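Local coordinates for protein NADPH-ferredoxin reductase FprA (Mycobacterium tuberculosis, PDB 1LQT) that probably carries electrons between NADPH and ferredoxin through a bound FAD, and may in this way supply electrons to P450 systems, at residues P13-F17 with I368-K372; G339-N343 with V356-R362; P45-V49 with K61-F67. One frame throughout, in Å; residues are numbered along the deposited sequence. Where two conformers were deposited one is given.

Contact 1 of 3, residues P13-F17 with I368-K372; sequences PSAFF and IGTNK. With FAD (flavin-adenine dinucleotide), chain H.
The FAD site of the Rossmann-type dinucleotide fold holds this contact, where Pro13 and Phe17, on the first turns of helix 13-28, meet Ile368, Asn371 and Lys372 of 368-372, which leads into helix 370-391. Phe17 makes the largest contribution. Its CG lies anti to the carbonyl carbon (chi1 -68°), which turns the ring toward 368-372, and Lys372 CB sits over one face, 3.9 Å from the ring centroid and 9° off its normal, a CH-pi contact. The extended lysine chain crosses the phenyl side chain at about a right angle. At the ring edge CE2 comes 3.5 Å from Ile368 O. Nearer the cofactor, Pro13 CB packs on Ile368 CG2 at 3.9 Å, and the CA and CB of Ser14 lie against Asn371 CB. Both segments grip FAD. The N and OG of Ser14 converge on one pyrophosphate oxygen, O1P, with OG at 2.7 Å. Ile368 N points almost straight at flavin O2 (2.9 Å, 173°). Asn371 ND2 bridges Ile368 O, which it reaches from above the carbonyl plane at 2.9 Å, and the ribityl O3' of FAD at 3.1 Å; Asn371 OD1 is taken by Arg362. Backbone carbonyls of Phe17 and Lys372 share water 1, the bond to Phe17 being weak. The two segments meet by van der Waals and CH-pi contact, with water 1 bridging, while several of their polar groups turn to the cofactor: the 13-17 end holds the phosphate, where the helix N-terminus probably helps to offset its charge, and the 368-372 end holds the ribityl chain and the flavin O2 edge.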
loop_
_atom_site.group_PDB
_atom_site.type_symbol
_atom_site.label_atom_id
_atom_site.label_comp_id
_atom_site.label_asym_id
_atom_site.label_seq_id
_atom_site.Cartn_x
_atom_site.Cartn_y
_atom_site.Cartn_z
ATOM N N PRO A 13 -2.978 4.047 8.335
ATOM C CA PRO A 13 -4.358 4.450 8.599
ATOM C C PRO A 13 -5.105 3.558 9.562
ATOM O O PRO A 13 -5.780 4.067 10.442
ATOM C CB PRO A 13 -4.983 4.453 7.196
ATOM C CG PRO A 13 -3.887 4.673 6.292
ATOM C CD PRO A 13 -2.677 4.000 6.883
ATOM N N SER A 14 -5.065 2.250 9.396
ATOM C CA SER A 14 -5.858 1.400 10.274
ATOM C C SER A 14 -5.397 1.529 11.728
ATOM O O SER A 14 -6.226 1.570 12.626
ATOM C CB SER A 14 -5.882 -0.050 9.787
ATOM O OG SER A 14 -4.662 -0.731 9.942
ATOM N N ALA A 15 -4.096 1.634 11.936
ATOM C CA ALA A 15 -3.544 1.861 13.266
ATOM C C ALA A 15 -4.055 3.157 13.874
ATOM O O ALA A 15 -4.458 3.196 15.033
ATOM C CB ALA A 15 -2.041 1.875 13.192
ATOM N N PHE A 16 -3.992 4.239 13.098
ATOM C CA PHE A 16 -4.425 5.533 13.618
ATOM C C PHE A 16 -5.911 5.645 13.825
ATOM O O PHE A 16 -6.367 6.298 14.782
ATOM C CB PHE A 16 -3.883 6.690 12.770
ATOM C CG PHE A 16 -2.540 7.127 13.227
ATOM C CD1 PHE A 16 -2.428 7.910 14.372
ATOM C CD2 PHE A 16 -1.376 6.762 12.560
ATOM C CE1 PHE A 16 -1.186 8.302 14.832
ATOM C CE2 PHE A 16 -0.155 7.148 13.047
ATOM C CZ PHE A 16 -0.063 7.901 14.172
ATOM N N PHE A 17 -6.703 4.997 12.974
ATOM C CA PHE A 17 -8.134 4.963 13.205
ATOM C C PHE A 17 -8.447 4.143 14.463
ATOM O O PHE A 17 -9.289 4.535 15.273
ATOM C CB PHE A 17 -8.879 4.421 11.987
ATOM C CG PHE A 17 -8.841 5.346 10.759
ATOM C CD1 PHE A 17 -9.058 6.699 10.843
ATOM C CD2 PHE A 17 -8.630 4.809 9.509
ATOM C CE1 PHE A 17 -9.027 7.481 9.721
ATOM C CE2 PHE A 17 -8.625 5.622 8.391
ATOM C CZ PHE A 17 -8.829 6.925 8.507
ATOM N N ILE A 368 -8.034 4.738 1.767
ATOM C CA ILE A 368 -7.673 4.992 3.145
ATOM C C ILE A 368 -8.872 4.940 4.074
ATOM O O ILE A 368 -8.829 4.318 5.141
ATOM C CB ILE A 368 -6.957 6.355 3.224
ATOM C CG1 ILE A 368 -5.588 6.256 2.553
ATOM C CG2 ILE A 368 -6.813 6.838 4.650
ATOM C CD1 ILE A 368 -5.004 7.595 2.117
ATOM N N GLY A 369 -9.958 5.603 3.689
ATOM C CA GLY A 369 -11.128 5.708 4.540
ATOM C C GLY A 369 -11.829 4.417 4.853
ATOM O O GLY A 369 -12.555 4.344 5.830
ATOM N N THR A 370 -11.628 3.385 4.045
ATOM C CA THR A 370 -12.258 2.089 4.308
ATOM C C THR A 370 -11.727 1.483 5.593
ATOM O O THR A 370 -12.359 0.622 6.181
ATOM C CB THR A 370 -12.066 1.070 3.168
ATOM O OG1 THR A 370 -10.672 0.749 2.948
ATOM C CG2 THR A 370 -12.642 1.584 1.855
ATOM N N ASN A 371 -10.569 1.945 6.051
ATOM C CA ASN A 371 -9.978 1.415 7.271
ATOM C C ASN A 371 -10.620 1.951 8.543
ATOM O O ASN A 371 -10.391 1.411 9.619
ATOM C CB ASN A 371 -8.480 1.693 7.246
ATOM C CG ASN A 371 -7.805 0.999 6.090
ATOM O OD1 ASN A 371 -7.689 -0.212 6.103
ATOM N ND2 ASN A 371 -7.422 1.753 5.082
ATOM N N LYS A 372 -11.435 2.984 8.420
ATOM C CA LYS A 372 -11.991 3.619 9.601
ATOM C C LYS A 372 -13.078 2.753 10.284
ATOM O O LYS A 372 -12.963 2.456 11.454
ATOM C CB LYS A 372 -12.514 5.004 9.255
ATOM C CG LYS A 372 -12.976 5.802 10.470
ATOM C CD LYS A 372 -13.324 7.218 10.120
ATOM C CE LYS A 372 -13.807 7.984 11.337
ATOM N NZ LYS A 372 -14.078 9.392 10.959
HETATM P PA FAD H . -0.392 0.311 5.880
HETATM O O1A FAD H . 0.402 -0.535 4.969
HETATM O O2A FAD H . -0.752 1.695 5.483
HETATM O O5B FAD H . 0.380 0.428 7.276
HETATM C C5B FAD H . 1.017 -0.726 7.840
HETATM C C4B FAD H . 2.101 -0.205 8.775
HETATM O O4B FAD H . 2.542 -1.311 9.560
HETATM C C3B FAD H . 3.335 0.352 8.055
HETATM O O3B FAD H . 3.734 1.602 8.568
HETATM C C2B FAD H . 4.361 -0.728 8.271
HETATM O O2B FAD H . 5.708 -0.317 8.208
HETATM C C1B FAD H . 3.953 -1.269 9.647
HETATM N N9A FAD H . 4.431 -2.612 9.943
HETATM C C8A FAD H . 4.334 -3.706 9.126
HETATM N N7A FAD H . 4.848 -4.793 9.687
HETATM C C5A FAD H . 5.328 -4.367 10.910
HETATM C C6A FAD H . 5.983 -5.054 11.935
HETATM N N6A FAD H . 6.237 -6.353 11.913
HETATM N N1A FAD H . 6.321 -4.331 13.038
HETATM C C2A FAD H . 6.013 -3.008 13.098
HETATM N N3A FAD H . 5.384 -2.293 12.156
HETATM C C4A FAD H . 5.062 -3.018 11.080
HETATM N N1 FAD H . -5.799 5.012 -0.724
HETATM C C2 FAD H . -6.387 6.219 -0.961
HETATM O O2 FAD H . -7.375 6.569 -0.344
HETATM N N3 FAD H . -5.856 7.039 -1.943
HETATM C C4 FAD H . -4.719 6.757 -2.642
HETATM O O4 FAD H . -4.269 7.559 -3.490
HETATM C C4X FAD H . -4.091 5.539 -2.357
HETATM N N5 FAD H . -2.925 5.188 -3.000
HETATM C C5X FAD H . -2.343 3.974 -2.739
HETATM C C6 FAD H . -1.197 3.607 -3.400
HETATM C C7 FAD H . -0.614 2.363 -3.228
HETATM C C7M FAD H . 0.652 2.011 -3.959
HETATM C C8 FAD H . -1.205 1.475 -2.321
HETATM C C8M FAD H . -0.630 0.101 -2.110
HETATM C C9 FAD H . -2.356 1.841 -1.625
HETATM C C9A FAD H . -2.939 3.085 -1.821
HETATM N N10 FAD H . -4.107 3.464 -1.150
HETATM C C10 FAD H . -4.668 4.692 -1.396
HETATM C "C1'" FAD H . -4.746 2.587 -0.126
HETATM C "C2'" FAD H . -4.166 2.840 1.265
HETATM O "O2'" FAD H . -2.766 2.882 1.156
HETATM C "C3'" FAD H . -4.595 1.708 2.218
HETATM O "O3'" FAD H . -6.012 1.677 2.360
HETATM C "C4'" FAD H . -4.100 1.843 3.658
HETATM O "O4'" FAD H . -2.806 2.435 3.712
HETATM C "C5'" FAD H . -4.079 0.478 4.346
HETATM O "O5'" FAD H . -3.809 0.761 5.725
HETATM P P FAD H . -3.170 -0.272 6.747
HETATM O O1P FAD H . -3.120 0.475 8.024
HETATM O O2P FAD H . -3.854 -1.601 6.742
HETATM O O3P FAD H . -1.708 -0.574 6.212
HETATM O O HOH W 1 -11.907 4.158 13.489
#

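Contact 2 of 3, residues G339-N343 with V356-R362; sequences GTIPN and VVGWIKR. With FAD (flavin-adenine dinucleotide), chain H.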
loop_
_atom_site.group_PDB
_atom_site.type_symbol
_atom_site.label_atom_id
_atom_site.label_comp_id
_atom_site.label_asym_id
_atom_site.label_seq_id
_atom_site.Cartn_x
_atom_site.Cartn_y
_atom_site.Cartn_z
ATOM N N GLY A 339 -3.089 -14.300 2.494
ATOM C CA GLY A 339 -2.130 -13.399 3.105
ATOM C C GLY A 339 -2.720 -12.501 4.194
ATOM O O GLY A 339 -2.280 -11.355 4.369
ATOM N N THR A 340 -3.701 -13.036 4.925
ATOM C CA THR A 340 -4.318 -12.350 6.047
ATOM C C THR A 340 -4.186 -13.177 7.310
ATOM O O THR A 340 -3.923 -14.353 7.265
ATOM C CB THR A 340 -5.787 -12.003 5.799
ATOM O OG1 THR A 340 -6.566 -13.197 5.710
ATOM C CG2 THR A 340 -5.999 -11.218 4.534
ATOM N N ILE A 341 -4.382 -12.516 8.439
ATOM C CA ILE A 341 -4.461 -13.173 9.736
ATOM C C ILE A 341 -5.919 -13.545 10.038
ATOM O O ILE A 341 -6.790 -12.712 10.018
ATOM C CB ILE A 341 -3.895 -12.247 10.832
ATOM C CG1 ILE A 341 -2.403 -12.019 10.609
ATOM C CG2 ILE A 341 -4.140 -12.871 12.198
ATOM C CD1 ILE A 341 -1.773 -11.009 11.556
ATOM N N PRO A 342 -6.203 -14.819 10.285
ATOM C CA PRO A 342 -7.588 -15.232 10.512
ATOM C C PRO A 342 -8.104 -14.623 11.804
ATOM O O PRO A 342 -7.353 -14.539 12.799
ATOM C CB PRO A 342 -7.516 -16.743 10.604
ATOM C CG PRO A 342 -6.178 -16.993 11.136
ATOM C CD PRO A 342 -5.269 -15.925 10.405
ATOM N N ASN A 343 -9.337 -14.160 11.750
ATOM C CA ASN A 343 -9.922 -13.430 12.883
ATOM C C ASN A 343 -11.468 -13.501 12.849
ATOM O O ASN A 343 -11.995 -14.057 11.913
ATOM C CB ASN A 343 -9.440 -11.979 12.809
ATOM C CG ASN A 343 -10.047 -11.261 11.641
ATOM O OD1 ASN A 343 -11.043 -10.546 11.809
ATOM N ND2 ASN A 343 -9.415 -11.385 10.449
ATOM N N VAL A 356 -6.672 -7.596 14.892
ATOM C CA VAL A 356 -6.191 -7.087 13.621
ATOM C C VAL A 356 -7.138 -6.028 13.088
ATOM O O VAL A 356 -8.337 -6.076 13.315
ATOM C CB VAL A 356 -6.026 -8.208 12.567
ATOM C CG1 VAL A 356 -4.771 -9.004 12.830
ATOM C CG2 VAL A 356 -7.245 -9.119 12.490
ATOM N N VAL A 357 -6.571 -5.077 12.347
ATOM C CA VAL A 357 -7.293 -4.072 11.600
ATOM C C VAL A 357 -6.583 -3.879 10.270
ATOM O O VAL A 357 -5.417 -4.206 10.122
ATOM C CB VAL A 357 -7.389 -2.704 12.343
ATOM C CG1 VAL A 357 -8.227 -2.863 13.627
ATOM C CG2 VAL A 357 -6.009 -2.181 12.647
ATOM N N GLY A 358 -7.291 -3.290 9.325
ATOM C CA GLY A 358 -6.678 -2.879 8.076
ATOM C C GLY A 358 -6.473 -4.022 7.112
ATOM O O GLY A 358 -7.123 -5.064 7.168
ATOM N N TRP A 359 -5.538 -3.809 6.200
ATOM C CA TRP A 359 -5.264 -4.786 5.157
ATOM C C TRP A 359 -4.819 -6.156 5.654
ATOM O O TRP A 359 -5.067 -7.128 4.968
ATOM C CB TRP A 359 -4.269 -4.184 4.163
ATOM C CG TRP A 359 -4.891 -3.167 3.259
ATOM C CD1 TRP A 359 -6.127 -2.624 3.353
ATOM C CD2 TRP A 359 -4.313 -2.645 2.069
ATOM N NE1 TRP A 359 -6.365 -1.791 2.288
ATOM C CE2 TRP A 359 -5.269 -1.811 1.471
ATOM C CE3 TRP A 359 -3.087 -2.838 1.417
ATOM C CZ2 TRP A 359 -5.045 -1.188 0.263
ATOM C CZ3 TRP A 359 -2.883 -2.212 0.182
ATOM C CH2 TRP A 359 -3.864 -1.409 -0.363
ATOM N N ILE A 360 -4.176 -6.252 6.812
ATOM C CA ILE A 360 -3.815 -7.557 7.303
ATOM C C ILE A 360 -5.054 -8.363 7.750
ATOM O O ILE A 360 -5.005 -9.583 7.799
ATOM C CB ILE A 360 -2.752 -7.464 8.435
ATOM C CG1 ILE A 360 -2.064 -8.835 8.632
ATOM C CG2 ILE A 360 -3.342 -6.971 9.746
ATOM C CD1 ILE A 360 -1.264 -9.375 7.438
ATOM N N LYS A 361 -6.123 -7.663 8.095
ATOM C CA LYS A 361 -7.417 -8.249 8.473
ATOM C C LYS A 361 -8.283 -8.571 7.264
ATOM O O LYS A 361 -8.852 -9.669 7.199
ATOM C CB LYS A 361 -8.187 -7.274 9.386
ATOM C CG LYS A 361 -9.651 -7.674 9.770
ATOM C CD LYS A 361 -10.306 -6.496 10.556
ATOM C CE LYS A 361 -11.773 -6.733 10.912
ATOM N NZ LYS A 361 -12.354 -5.517 11.582
ATOM N N ARG A 362 -8.414 -7.595 6.365
ATOM C CA ARG A 362 -9.406 -7.599 5.285
ATOM C C ARG A 362 -8.867 -7.955 3.935
ATOM O O ARG A 362 -9.644 -8.141 3.008
ATOM C CB ARG A 362 -9.930 -6.165 5.101
ATOM C CG ARG A 362 -10.604 -5.563 6.239
ATOM C CD ARG A 362 -11.417 -4.383 5.839
ATOM N NE ARG A 362 -10.510 -3.259 5.611
ATOM C CZ ARG A 362 -10.405 -2.581 4.476
ATOM N NH1 ARG A 362 -11.184 -2.879 3.448
ATOM N NH2 ARG A 362 -9.517 -1.599 4.346
HETATM P PA FAD H . -0.392 0.311 5.880
HETATM O O1A FAD H . 0.402 -0.535 4.969
HETATM O O2A FAD H . -0.752 1.695 5.483
HETATM O O5B FAD H . 0.380 0.428 7.276
HETATM C C5B FAD H . 1.017 -0.726 7.840
HETATM C C4B FAD H . 2.101 -0.205 8.775
HETATM O O4B FAD H . 2.542 -1.311 9.560
HETATM C C3B FAD H . 3.335 0.352 8.055
HETATM O O3B FAD H . 3.734 1.602 8.568
HETATM C C2B FAD H . 4.361 -0.728 8.271
HETATM O O2B FAD H . 5.708 -0.317 8.208
HETATM C C1B FAD H . 3.953 -1.269 9.647
HETATM N N9A FAD H . 4.431 -2.612 9.943
HETATM C C8A FAD H . 4.334 -3.706 9.126
HETATM N N7A FAD H . 4.848 -4.793 9.687
HETATM C C5A FAD H . 5.328 -4.367 10.910
HETATM C C6A FAD H . 5.983 -5.054 11.935
HETATM N N6A FAD H . 6.237 -6.353 11.913
HETATM N N1A FAD H . 6.321 -4.331 13.038
HETATM C C2A FAD H . 6.013 -3.008 13.098
HETATM N N3A FAD H . 5.384 -2.293 12.156
HETATM C C4A FAD H . 5.062 -3.018 11.080
HETATM N N1 FAD H . -5.799 5.012 -0.724
HETATM C C2 FAD H . -6.387 6.219 -0.961
HETATM O O2 FAD H . -7.375 6.569 -0.344
HETATM N N3 FAD H . -5.856 7.039 -1.943
HETATM C C4 FAD H . -4.719 6.757 -2.642
HETATM O O4 FAD H . -4.269 7.559 -3.490
HETATM C C4X FAD H . -4.091 5.539 -2.357
HETATM N N5 FAD H . -2.925 5.188 -3.000
HETATM C C5X FAD H . -2.343 3.974 -2.739
HETATM C C6 FAD H . -1.197 3.607 -3.400
HETATM C C7 FAD H . -0.614 2.363 -3.228
HETATM C C7M FAD H . 0.652 2.011 -3.959
HETATM C C8 FAD H . -1.205 1.475 -2.321
HETATM C C8M FAD H . -0.630 0.101 -2.110
HETATM C C9 FAD H . -2.356 1.841 -1.625
HETATM C C9A FAD H . -2.939 3.085 -1.821
HETATM N N10 FAD H . -4.107 3.464 -1.150
HETATM C C10 FAD H . -4.668 4.692 -1.396
HETATM C "C1'" FAD H . -4.746 2.587 -0.126
HETATM C "C2'" FAD H . -4.166 2.840 1.265
HETATM O "O2'" FAD H . -2.766 2.882 1.156
HETATM C "C3'" FAD H . -4.595 1.708 2.218
HETATM O "O3'" FAD H . -6.012 1.677 2.360
HETATM C "C4'" FAD H . -4.100 1.843 3.658
HETATM O "O4'" FAD H . -2.806 2.435 3.712
HETATM C "C5'" FAD H . -4.079 0.478 4.346
HETATM O "O5'" FAD H . -3.809 0.761 5.725
HETATM P P FAD H . -3.170 -0.272 6.747
HETATM O O1P FAD H . -3.120 0.475 8.024
HETATM O O2P FAD H . -3.854 -1.601 6.742
HETATM O O3P FAD H . -1.708 -0.574 6.212
HETATM O O HOH W 2 -3.168 -8.781 3.661
HETATM O O HOH W 3 -8.805 -12.803 7.345
HETATM O O HOH W 4 -11.605 -10.760 8.547
#
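Lys361 O receives two waters: water 3 at 3.1 Å, which also meets Thr340 OG1, a hydroxyl that also bonds Ser338, and water 4 at 3.3 Å, which accepts from Asn343 ND2. The direct bond between the segments is Ile341 N to Ile360 O, 3.1 Å and 163°, nearly along the C=O axis. In the conformer described, Asn343 ND2 turns back on Ile341 O at 3.0 Å, in its own amide plane, while OD1 takes Gly346 N and Lys361 CG crosses beside the amide. The apolar part is made by Ile341, whose CD1 touches both Ile360 CG1 (3.7 Å) and Val356 CG1 (3.8 Å), and Val356 CG2 touches Asn343 CB. Trp359 N gives FAD O2P a 2.8 Å bond, and one face of its indole meets FAD C5'. Loop 339-343, which runs into strand 343-344, lies along the short helix 359-362 and the end of strand 354-356, an outermost strand of the mixed sheet; on helix 370-391, Asp374 holds Lys361 by a salt bridge.

Contact 3 of 3, residues P45-V49 with K61-F67; sequences PWGLV and KSISKQF. With FAD (flavin-adenine dinucleotide), chain H.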
loop_
_atom_site.group_PDB
_atom_site.type_symbol
_atom_site.label_atom_id
_atom_site.label_comp_id
_atom_site.label_asym_id
_atom_site.label_seq_id
_atom_site.Cartn_x
_atom_site.Cartn_y
_atom_site.Cartn_z
ATOM N N PRO A 45 6.147 7.335 10.644
ATOM C CA PRO A 45 4.771 6.845 10.711
ATOM C C PRO A 45 4.065 7.001 9.375
ATOM O O PRO A 45 4.609 7.517 8.393
ATOM C CB PRO A 45 4.147 7.764 11.762
ATOM C CG PRO A 45 4.836 9.098 11.482
ATOM C CD PRO A 45 6.250 8.708 11.167
ATOM N N TRP A 46 2.823 6.521 9.377
ATOM C CA TRP A 46 1.793 6.775 8.366
ATOM C C TRP A 46 1.629 5.682 7.315
ATOM O O TRP A 46 0.720 5.737 6.503
ATOM C CB TRP A 46 1.862 8.170 7.729
ATOM C CG TRP A 46 1.894 9.308 8.750
ATOM C CD1 TRP A 46 1.474 9.283 10.079
ATOM C CD2 TRP A 46 2.337 10.627 8.507
ATOM N NE1 TRP A 46 1.684 10.500 10.656
ATOM C CE2 TRP A 46 2.237 11.339 9.723
ATOM C CE3 TRP A 46 2.852 11.288 7.393
ATOM C CZ2 TRP A 46 2.594 12.694 9.829
ATOM C CZ3 TRP A 46 3.198 12.615 7.503
ATOM C CH2 TRP A 46 3.096 13.295 8.715
ATOM N N GLY A 47 2.487 4.680 7.340
ATOM C CA GLY A 47 2.342 3.546 6.456
ATOM C C GLY A 47 2.281 3.980 5.018
ATOM O O GLY A 47 3.074 4.795 4.543
ATOM N N LEU A 48 1.347 3.410 4.278
ATOM C CA LEU A 48 1.212 3.672 2.840
ATOM C C LEU A 48 0.757 5.098 2.570
ATOM O O LEU A 48 0.894 5.558 1.436
ATOM C CB LEU A 48 0.273 2.678 2.187
ATOM C CG LEU A 48 0.801 1.251 2.044
ATOM C CD1 LEU A 48 -0.331 0.344 1.603
ATOM C CD2 LEU A 48 1.945 1.177 1.049
ATOM N N VAL A 49 0.245 5.841 3.554
ATOM C CA VAL A 49 -0.053 7.243 3.268
ATOM C C VAL A 49 1.251 7.944 2.851
ATOM O O VAL A 49 1.243 8.801 1.973
ATOM C CB VAL A 49 -0.741 7.930 4.449
ATOM C CG1 VAL A 49 -0.818 9.432 4.296
ATOM C CG2 VAL A 49 -2.117 7.349 4.667
ATOM N N LYS A 61 -2.743 12.744 1.015
ATOM C CA LYS A 61 -1.799 12.585 2.124
ATOM C C LYS A 61 -2.101 13.508 3.293
ATOM O O LYS A 61 -1.615 13.294 4.388
ATOM C CB LYS A 61 -0.364 12.764 1.640
ATOM C CG LYS A 61 0.117 11.760 0.612
ATOM C CD LYS A 61 1.533 12.056 0.168
ATOM C CE LYS A 61 2.063 11.101 -0.850
ATOM N NZ LYS A 61 2.665 9.816 -0.335
ATOM N N SER A 62 -2.911 14.535 3.071
ATOM C CA SER A 62 -3.270 15.458 4.132
ATOM C C SER A 62 -4.003 14.790 5.276
ATOM O O SER A 62 -4.135 15.394 6.333
ATOM C CB SER A 62 -4.131 16.600 3.573
ATOM O OG SER A 62 -5.364 16.085 3.118
ATOM N N ILE A 63 -4.498 13.564 5.077
ATOM C CA ILE A 63 -5.112 12.822 6.161
ATOM C C ILE A 63 -4.111 12.659 7.314
ATOM O O ILE A 63 -4.504 12.456 8.436
ATOM C CB ILE A 63 -5.590 11.420 5.634
ATOM C CG1 ILE A 63 -6.361 10.630 6.705
ATOM C CG2 ILE A 63 -4.424 10.588 5.155
ATOM C CD1 ILE A 63 -7.676 11.269 7.122
ATOM N N SER A 64 -2.816 12.732 7.004
ATOM C CA SER A 64 -1.819 12.628 8.055
ATOM C C SER A 64 -2.003 13.669 9.156
ATOM O O SER A 64 -1.597 13.432 10.280
ATOM C CB SER A 64 -0.425 12.667 7.457
ATOM O OG SER A 64 -0.153 13.893 6.822
ATOM N N LYS A 65 -2.620 14.805 8.852
ATOM C CA LYS A 65 -2.858 15.797 9.884
ATOM C C LYS A 65 -3.730 15.244 10.985
ATOM O O LYS A 65 -3.556 15.553 12.150
ATOM C CB LYS A 65 -3.536 17.016 9.279
ATOM C CG LYS A 65 -2.658 17.880 8.462
ATOM C CD LYS A 65 -1.843 18.791 9.348
ATOM C CE LYS A 65 -1.206 19.896 8.581
ATOM N NZ LYS A 65 -0.518 20.790 9.526
ATOM N N GLN A 66 -4.723 14.441 10.611
ATOM C CA GLN A 66 -5.599 13.783 11.575
ATOM C C GLN A 66 -4.787 12.857 12.477
ATOM O O GLN A 66 -5.023 12.775 13.679
ATOM C CB GLN A 66 -6.668 12.939 10.859
ATOM C CG GLN A 66 -7.771 13.649 10.238
ATOM C CD GLN A 66 -8.887 12.686 9.772
ATOM O OE1 GLN A 66 -9.047 11.535 10.288
ATOM N NE2 GLN A 66 -9.648 13.146 8.799
ATOM N N PHE A 67 -3.868 12.108 11.869
ATOM C CA PHE A 67 -3.028 11.210 12.619
ATOM C C PHE A 67 -2.163 11.997 13.601
ATOM O O PHE A 67 -1.964 11.577 14.730
ATOM C CB PHE A 67 -2.139 10.357 11.685
ATOM C CG PHE A 67 -2.898 9.570 10.610
ATOM C CD1 PHE A 67 -4.262 9.341 10.683
ATOM C CD2 PHE A 67 -2.212 9.104 9.514
ATOM C CE1 PHE A 67 -4.894 8.608 9.707
ATOM C CE2 PHE A 67 -2.860 8.373 8.517
ATOM C CZ PHE A 67 -4.177 8.144 8.620
HETATM P PA FAD H . -0.392 0.311 5.880
HETATM O O1A FAD H . 0.402 -0.535 4.969
HETATM O O2A FAD H . -0.752 1.695 5.483
HETATM O O5B FAD H . 0.380 0.428 7.276
HETATM C C5B FAD H . 1.017 -0.726 7.840
HETATM C C4B FAD H . 2.101 -0.205 8.775
HETATM O O4B FAD H . 2.542 -1.311 9.560
HETATM C C3B FAD H . 3.335 0.352 8.055
HETATM O O3B FAD H . 3.734 1.602 8.568
HETATM C C2B FAD H . 4.361 -0.728 8.271
HETATM O O2B FAD H . 5.708 -0.317 8.208
HETATM C C1B FAD H . 3.953 -1.269 9.647
HETATM N N9A FAD H . 4.431 -2.612 9.943
HETATM C C8A FAD H . 4.334 -3.706 9.126
HETATM N N7A FAD H . 4.848 -4.793 9.687
HETATM C C5A FAD H . 5.328 -4.367 10.910
HETATM C C6A FAD H . 5.983 -5.054 11.935
HETATM N N6A FAD H . 6.237 -6.353 11.913
HETATM N N1A FAD H . 6.321 -4.331 13.038
HETATM C C2A FAD H . 6.013 -3.008 13.098
HETATM N N3A FAD H . 5.384 -2.293 12.156
HETATM C C4A FAD H . 5.062 -3.018 11.080
HETATM N N1 FAD H . -5.799 5.012 -0.724
HETATM C C2 FAD H . -6.387 6.219 -0.961
HETATM O O2 FAD H . -7.375 6.569 -0.344
HETATM N N3 FAD H . -5.856 7.039 -1.943
HETATM C C4 FAD H . -4.719 6.757 -2.642
HETATM O O4 FAD H . -4.269 7.559 -3.490
HETATM C C4X FAD H . -4.091 5.539 -2.357
HETATM N N5 FAD H . -2.925 5.188 -3.000
HETATM C C5X FAD H . -2.343 3.974 -2.739
HETATM C C6 FAD H . -1.197 3.607 -3.400
HETATM C C7 FAD H . -0.614 2.363 -3.228
HETATM C C7M FAD H . 0.652 2.011 -3.959
HETATM C C8 FAD H . -1.205 1.475 -2.321
HETATM C C8M FAD H . -0.630 0.101 -2.110
HETATM C C9 FAD H . -2.356 1.841 -1.625
HETATM C C9A FAD H . -2.939 3.085 -1.821
HETATM N N10 FAD H . -4.107 3.464 -1.150
HETATM C C10 FAD H . -4.668 4.692 -1.396
HETATM C "C1'" FAD H . -4.746 2.587 -0.126
HETATM C "C2'" FAD H . -4.166 2.840 1.265
HETATM O "O2'" FAD H . -2.766 2.882 1.156
HETATM C "C3'" FAD H . -4.595 1.708 2.218
HETATM O "O3'" FAD H . -6.012 1.677 2.360
HETATM C "C4'" FAD H . -4.100 1.843 3.658
HETATM O "O4'" FAD H . -2.806 2.435 3.712
HETATM C "C5'" FAD H . -4.079 0.478 4.346
HETATM O "O5'" FAD H . -3.809 0.761 5.725
HETATM P P FAD H . -3.170 -0.272 6.747
HETATM O O1P FAD H . -3.120 0.475 8.024
HETATM O O2P FAD H . -3.854 -1.601 6.742
HETATM O O3P FAD H . -1.708 -0.574 6.212
#
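Segment 45-49 turns at Trp46 and Gly47, both with positive phi, into helix 48-51, and meets the helical run 61-67 with Val49 CA 5.7 Å from Lys61 CA. Trp46 carries one end. Ser64 CB stands over the six-membered ring, 3.4 Å from its centroid and 7° off the normal, a CH-pi contact, while Pro45 CG lies on the opposite face. Phe67 CD2 approaches Trp46 CD1 at 3.7 Å, the two ring planes inclined at 57°. Val49 fills the other end: its CG1 meets Ile63 CG2 at 3.9 Å in the conformer described, and its CG2 reaches the edge of Phe67 at CE2. The Lys61 side chain bends at its last torsion (chi4 -84°), bringing NZ 2.9 Å from Val49 O. Ser64 OG donates to Lys61 O, which also receives Ser64 N, so the hydroxyl is tied back while CB faces the indole. On the far side, Leu48 N donates to FAD O2A at 3.0 Å. Aromatic and aliphatic contacts thus make up most of the side-chain interface, Lys61 bonds the carbonyls of Val49 in helix 48-51 and Val53 just beyond it, and the amide at the helix start serves the cofactor phosphate.

In the fold
The three contacts gather round one FAD. Contact 1 joins chain parts 351 residues apart, and contacts 3 and 2 follow one another between its two segments. Centres of 1 and 3 lie about 10 Å apart, those of 1 and 2 about 13 Å, and those of 2 and 3 about 20 Å. Contact 1 touches both others: Pro13 packs on Val49 and Phe67, Phe16 stacks on Phe67, and Ser14 packs on Gly358. Between contacts 2 and 3, Trp359 reaches Leu48. Strand 354-356, which leads into helix 359-362, shares the mixed sheet with strand 4-9, which precedes helix 13-28. Amides at the starts of helices 13-28, 48-51 and 359-362 donate to the pyrophosphate, so distant parts build one FAD site.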